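Local structure of probable endonuclease 4 (Thermotoga maritima, 4HNO) at residues 216-228 / 233-246. The protein probably cleaves phosphodiester bonds of DNA at apurinic or apyrimidinic sites as a zinc-dependent endonuclease of base excision repair, leaving a 3'-hydroxyl and a 5'-terminal sugar phosphate. Sequence-based numbering, arbitrary orientation. Where two conformers were deposited one is given.
Sequences MIHLNDSKYPLGA and HERIGSGFIGEEGF. With MN (manganese (II) ion), chain E; MN (manganese (II) ion), chain C.
The amide of Asn-220 stacks on one face of the His-233 imidazole, its plane 28° from the ring and ND2 3.4 Å from CE1. The amide's polar partner is Glu-263, which binds manganese with His-218. Pro-225 lies over a face of Phe-240 in a CH-pi contact, CG 4.1 Å from the ring centroid, while the carbonyls of Ser-222 and Lys-223 meet the ring edge. Phe-246 carries Ile-241 CG2 over one face and turns its edge to Asn-220 O and Asp-221 OD2; Leu-219 CD1 packs 3.7 Å from its CE2.

Beside the edge of Phe-246 sits the buried carboxylate of Asp-221. With CG anti to the backbone N (chi1 -150°), it reaches into the turn 235-238 and the loop before helix 242-250. Its OD1 accepts from Ile-241 N at 2.9 Å on the syn side and from Ser-222 N through the anti lone pair. OD2 takes Gly-237 N on its anti lone pair, Gly-242 N at 3.1 Å on the syn side but tilted 27° out of plane, and Gly-239 N weakly. The backbones form a hydrogen-bonded antiparallel pair, Asp-221 with Glu-234 (weak from Asp-221 N), and Phe-240 N bonds to Ser-222 O. Toward solvent, Lys-223 NZ, in one of two conformers, makes a salt bridge to Glu-234 OE1 at 3.0 Å, from above the carboxylate plane.

His-233 NE2 binds manganese alongside His-184 and Asp-231, and its ND1 donates to Glu-263 O. Backbone N-H groups surround the Asp-221 carboxylate, which probably favours its ionised form and ties this TIM-barrel hairpin, with its metal ligand, to the following helix.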
loop_
_atom_site.group_PDB
_atom_site.type_symbol
_atom_site.label_atom_id
_atom_site.label_comp_id
_atom_site.label_asym_id
_atom_site.label_seq_id
_atom_site.Cartn_x
_atom_site.Cartn_y
_atom_site.Cartn_z
ATOM N N MET A 216 1.827 6.352 1.607
ATOM C CA MET A 216 2.720 5.333 1.080
ATOM C C MET A 216 2.600 5.343 -0.436
ATOM O O MET A 216 1.506 5.541 -0.970
ATOM C CB MET A 216 2.353 3.954 1.629
ATOM C CG MET A 216 3.136 2.795 1.006
ATOM S SD MET A 216 3.074 1.241 1.935
ATOM C CE MET A 216 1.317 1.054 2.272
ATOM N N ILE A 217 3.717 5.088 -1.100
ATOM C CA ILE A 217 3.744 4.760 -2.522
ATOM C C ILE A 217 4.230 3.329 -2.638
ATOM O O ILE A 217 5.244 2.957 -2.046
ATOM C CB ILE A 217 4.658 5.729 -3.281
ATOM C CG1 ILE A 217 4.008 7.112 -3.315
ATOM C CG2 ILE A 217 4.952 5.215 -4.701
ATOM C CD1 ILE A 217 4.955 8.224 -3.691
ATOM N N HIS A 218 3.484 2.518 -3.396
ATOM C CA HIS A 218 3.970 1.216 -3.797
ATOM C C HIS A 218 4.709 1.420 -5.113
ATOM O O HIS A 218 4.110 1.801 -6.129
ATOM C CB HIS A 218 2.853 0.205 -3.968
ATOM C CG HIS A 218 2.243 -0.238 -2.688
ATOM N ND1 HIS A 218 1.059 -0.942 -2.659
ATOM C CD2 HIS A 218 2.686 -0.128 -1.413
ATOM C CE1 HIS A 218 0.812 -1.238 -1.398
ATOM N NE2 HIS A 218 1.777 -0.757 -0.622
ATOM N N LEU A 219 6.015 1.225 -5.058
ATOM C CA LEU A 219 6.917 1.537 -6.150
ATOM C C LEU A 219 7.142 0.263 -6.949
ATOM O O LEU A 219 7.951 -0.592 -6.603
ATOM C CB LEU A 219 8.229 2.097 -5.594
ATOM C CG LEU A 219 9.027 2.841 -6.655
ATOM C CD1 LEU A 219 8.419 4.226 -6.920
ATOM C CD2 LEU A 219 10.493 2.944 -6.265
ATOM N N ASN A 220 6.379 0.155 -8.033
ATOM C CA ASN A 220 6.357 -1.022 -8.890
ATOM C C ASN A 220 6.461 -0.587 -10.352
ATOM O O ASN A 220 5.695 0.266 -10.795
ATOM C CB ASN A 220 5.018 -1.753 -8.736
ATOM C CG ASN A 220 4.827 -2.323 -7.340
ATOM O OD1 ASN A 220 5.745 -2.939 -6.794
ATOM N ND2 ASN A 220 3.638 -2.126 -6.789
ATOM N N ASP A 221 7.396 -1.163 -11.100
ATOM C CA ASP A 221 7.324 -0.997 -12.546
ATOM C C ASP A 221 6.174 -1.905 -13.031
ATOM O O ASP A 221 5.541 -2.624 -12.243
ATOM C CB ASP A 221 8.697 -1.309 -13.176
ATOM C CG ASP A 221 8.979 -0.533 -14.463
ATOM O OD1 ASP A 221 8.029 -0.288 -15.227
ATOM O OD2 ASP A 221 10.180 -0.210 -14.703
ATOM N N SER A 222 5.914 -1.861 -14.329
ATOM C CA SER A 222 4.857 -2.647 -14.939
ATOM C C SER A 222 5.379 -3.509 -16.076
ATOM O O SER A 222 6.163 -3.053 -16.905
ATOM C CB SER A 222 3.741 -1.757 -15.477
ATOM O OG SER A 222 2.736 -2.598 -16.023
ATOM N N LYS A 223 4.893 -4.740 -16.136
ATOM C CA LYS A 223 5.184 -5.610 -17.265
ATOM C C LYS A 223 4.474 -5.168 -18.543
ATOM O O LYS A 223 4.785 -5.693 -19.605
ATOM C CB LYS A 223 4.829 -7.061 -16.937
ATOM C CG LYS A 223 5.813 -7.690 -15.966
ATOM C CD LYS A 223 5.653 -9.172 -15.819
ATOM C CE LYS A 223 6.752 -9.737 -14.926
ATOM N NZ LYS A 223 8.044 -9.907 -15.663
ATOM N N TYR A 224 3.530 -4.234 -18.436
ATOM C CA TYR A 224 2.680 -3.865 -19.562
ATOM C C TYR A 224 2.661 -2.367 -19.761
ATOM O O TYR A 224 3.000 -1.587 -18.872
ATOM C CB TYR A 224 1.254 -4.404 -19.348
ATOM C CG TYR A 224 1.190 -5.915 -19.411
ATOM C CD1 TYR A 224 1.353 -6.681 -18.259
ATOM C CD2 TYR A 224 1.030 -6.575 -20.602
ATOM C CE1 TYR A 224 1.343 -8.067 -18.288
ATOM C CE2 TYR A 224 1.044 -7.978 -20.653
ATOM C CZ TYR A 224 1.191 -8.709 -19.480
ATOM O OH TYR A 224 1.190 -10.088 -19.478
ATOM N N PRO A 225 2.213 -1.937 -20.949
ATOM C CA PRO A 225 2.163 -0.508 -21.249
ATOM C C PRO A 225 1.105 0.247 -20.453
ATOM O O PRO A 225 0.223 -0.326 -19.796
ATOM C CB PRO A 225 1.808 -0.473 -22.738
ATOM C CG PRO A 225 2.174 -1.790 -23.269
ATOM C CD PRO A 225 1.970 -2.760 -22.151
ATOM N N LEU A 226 1.192 1.563 -20.565
ATOM C CA LEU A 226 0.204 2.464 -20.014
ATOM C C LEU A 226 -1.188 2.011 -20.407
ATOM O O LEU A 226 -1.451 1.758 -21.574
ATOM C CB LEU A 226 0.459 3.870 -20.541
ATOM C CG LEU A 226 -0.471 4.972 -20.059
ATOM C CD1 LEU A 226 -0.253 5.298 -18.607
ATOM C CD2 LEU A 226 -0.262 6.206 -20.917
ATOM N N GLY A 227 -2.093 1.941 -19.446
ATOM C CA GLY A 227 -3.481 1.644 -19.726
ATOM C C GLY A 227 -3.830 0.176 -19.870
ATOM O O GLY A 227 -4.973 -0.150 -20.139
ATOM N N ALA A 228 -2.870 -0.725 -19.658
ATOM C CA ALA A 228 -3.080 -2.133 -19.975
ATOM C C ALA A 228 -4.039 -2.859 -19.027
ATOM O O ALA A 228 -4.526 -3.928 -19.382
ATOM C CB ALA A 228 -1.775 -2.857 -19.962
ATOM N N HIS A 233 3.357 -6.657 -11.820
ATOM C CA HIS A 233 4.437 -5.799 -11.406
ATOM C C HIS A 233 5.750 -6.247 -12.047
ATOM O O HIS A 233 5.953 -7.424 -12.353
ATOM C CB HIS A 233 4.625 -5.846 -9.886
ATOM C CG HIS A 233 3.402 -5.534 -9.078
ATOM N ND1 HIS A 233 3.461 -5.483 -7.705
ATOM C CD2 HIS A 233 2.101 -5.325 -9.395
ATOM C CE1 HIS A 233 2.245 -5.240 -7.224
ATOM N NE2 HIS A 233 1.397 -5.150 -8.232
ATOM N N GLU A 234 6.663 -5.299 -12.185
ATOM C CA GLU A 234 7.972 -5.552 -12.758
ATOM C C GLU A 234 9.023 -4.836 -11.904
ATOM O O GLU A 234 8.756 -3.826 -11.246
ATOM C CB GLU A 234 8.002 -5.082 -14.230
ATOM C CG GLU A 234 9.322 -5.285 -14.982
ATOM C CD GLU A 234 9.759 -6.729 -15.009
ATOM O OE1 GLU A 234 9.590 -7.360 -16.068
ATOM O OE2 GLU A 234 10.269 -7.231 -13.974
ATOM N N ARG A 235 10.229 -5.393 -11.952
ATOM C CA ARG A 235 11.397 -4.824 -11.302
ATOM C C ARG A 235 11.662 -3.401 -11.778
ATOM O O ARG A 235 11.463 -3.079 -12.946
ATOM C CB ARG A 235 12.613 -5.712 -11.595
ATOM C CG ARG A 235 12.334 -7.145 -11.141
ATOM C CD ARG A 235 13.523 -7.994 -10.911
ATOM N NE ARG A 235 14.446 -7.369 -9.990
ATOM C CZ ARG A 235 15.669 -7.821 -9.808
ATOM N NH1 ARG A 235 16.080 -8.902 -10.461
ATOM N NH2 ARG A 235 16.475 -7.196 -8.986
ATOM N N ILE A 236 12.127 -2.555 -10.870
ATOM C CA ILE A 236 12.342 -1.147 -11.184
ATOM C C ILE A 236 13.303 -1.013 -12.348
ATOM O O ILE A 236 14.437 -1.506 -12.307
ATOM C CB ILE A 236 12.919 -0.391 -9.968
ATOM C CG1 ILE A 236 11.986 -0.496 -8.744
ATOM C CG2 ILE A 236 13.200 1.062 -10.335
ATOM C CD1 ILE A 236 10.601 -0.017 -8.991
ATOM N N GLY A 237 12.850 -0.319 -13.390
ATOM C CA GLY A 237 13.678 -0.073 -14.556
ATOM C C GLY A 237 13.560 -1.119 -15.643
ATOM O O GLY A 237 14.083 -0.926 -16.730
ATOM N N SER A 238 12.875 -2.220 -15.361
ATOM C CA SER A 238 12.760 -3.305 -16.317
ATOM C C SER A 238 11.440 -3.331 -17.057
ATOM O O SER A 238 11.237 -4.202 -17.899
ATOM C CB SER A 238 12.994 -4.642 -15.636
ATOM O OG SER A 238 14.344 -4.731 -15.252
ATOM N N GLY A 239 10.552 -2.390 -16.758
ATOM C CA GLY A 239 9.235 -2.390 -17.367
ATOM C C GLY A 239 8.933 -1.131 -18.142
ATOM O O GLY A 239 9.818 -0.386 -18.563
ATOM N N PHE A 240 7.650 -0.898 -18.364
ATOM C CA PHE A 240 7.202 0.187 -19.220
ATOM C C PHE A 240 7.214 1.559 -18.563
ATOM O O PHE A 240 7.088 2.572 -19.267
ATOM C CB PHE A 240 5.855 -0.121 -19.862
ATOM C CG PHE A 240 5.945 -1.136 -20.978
ATOM C CD1 PHE A 240 5.707 -2.477 -20.745
ATOM C CD2 PHE A 240 6.266 -0.733 -22.255
ATOM C CE1 PHE A 240 5.772 -3.409 -21.771
ATOM C CE2 PHE A 240 6.350 -1.659 -23.281
ATOM C CZ PHE A 240 6.097 -2.995 -23.042
ATOM N N ILE A 241 7.380 1.620 -17.246
ATOM C CA ILE A 241 7.668 2.909 -16.619
ATOM C C ILE A 241 9.146 3.228 -16.856
ATOM O O ILE A 241 9.493 4.278 -17.409
ATOM C CB ILE A 241 7.258 2.933 -15.133
ATOM C CG1 ILE A 241 5.745 2.700 -15.024
ATOM C CG2 ILE A 241 7.681 4.253 -14.510
ATOM C CD1 ILE A 241 5.234 2.523 -13.614
ATOM N N GLY A 242 10.010 2.292 -16.488
ATOM C CA GLY A 242 11.391 2.332 -16.897
ATOM C C GLY A 242 12.244 3.295 -16.100
ATOM O O GLY A 242 11.775 4.027 -15.237
ATOM N N GLU A 243 13.535 3.295 -16.402
ATOM C CA GLU A 243 14.438 4.196 -15.719
ATOM C C GLU A 243 14.065 5.646 -15.989
ATOM O O GLU A 243 14.066 6.465 -15.085
ATOM C CB GLU A 243 15.898 3.936 -16.091
ATOM C CG GLU A 243 16.419 2.571 -15.687
ATOM C CD GLU A 243 17.922 2.449 -15.856
ATOM O OE1 GLU A 243 18.539 3.386 -16.406
ATOM O OE2 GLU A 243 18.486 1.418 -15.435
ATOM N N GLU A 244 13.730 5.959 -17.237
ATOM C CA GLU A 244 13.410 7.332 -17.586
ATOM C C GLU A 244 12.116 7.787 -16.915
ATOM O O GLU A 244 12.004 8.927 -16.482
ATOM C CB GLU A 244 13.321 7.501 -19.105
ATOM C CG GLU A 244 14.631 7.179 -19.825
ATOM C CD GLU A 244 14.735 7.740 -21.224
ATOM O OE1 GLU A 244 13.752 8.314 -21.734
ATOM O OE2 GLU A 244 15.829 7.616 -21.809
ATOM N N GLY A 245 11.130 6.904 -16.853
ATOM C CA GLY A 245 9.872 7.253 -16.228
ATOM C C GLY A 245 10.003 7.451 -14.731
ATOM O O GLY A 245 9.477 8.412 -14.163
ATOM N N PHE A 246 10.706 6.533 -14.075
ATOM C CA PHE A 246 10.917 6.700 -12.658
ATOM C C PHE A 246 11.753 7.944 -12.359
ATOM O O PHE A 246 11.508 8.613 -11.360
ATOM C CB PHE A 246 11.503 5.442 -12.009
ATOM C CG PHE A 246 10.470 4.398 -11.712
ATOM C CD1 PHE A 246 10.494 3.175 -12.338
ATOM C CD2 PHE A 246 9.440 4.660 -10.829
ATOM C CE1 PHE A 246 9.524 2.218 -12.089
ATOM C CE2 PHE A 246 8.461 3.710 -10.583
ATOM C CZ PHE A 246 8.508 2.494 -11.217
HETATM MN MN MN E . 0.405 -2.325 -4.287
HETATM MN MN MN C . -0.712 -5.441 -8.050
HETATM O O HOH W 1 -0.366 -3.994 -3.637
#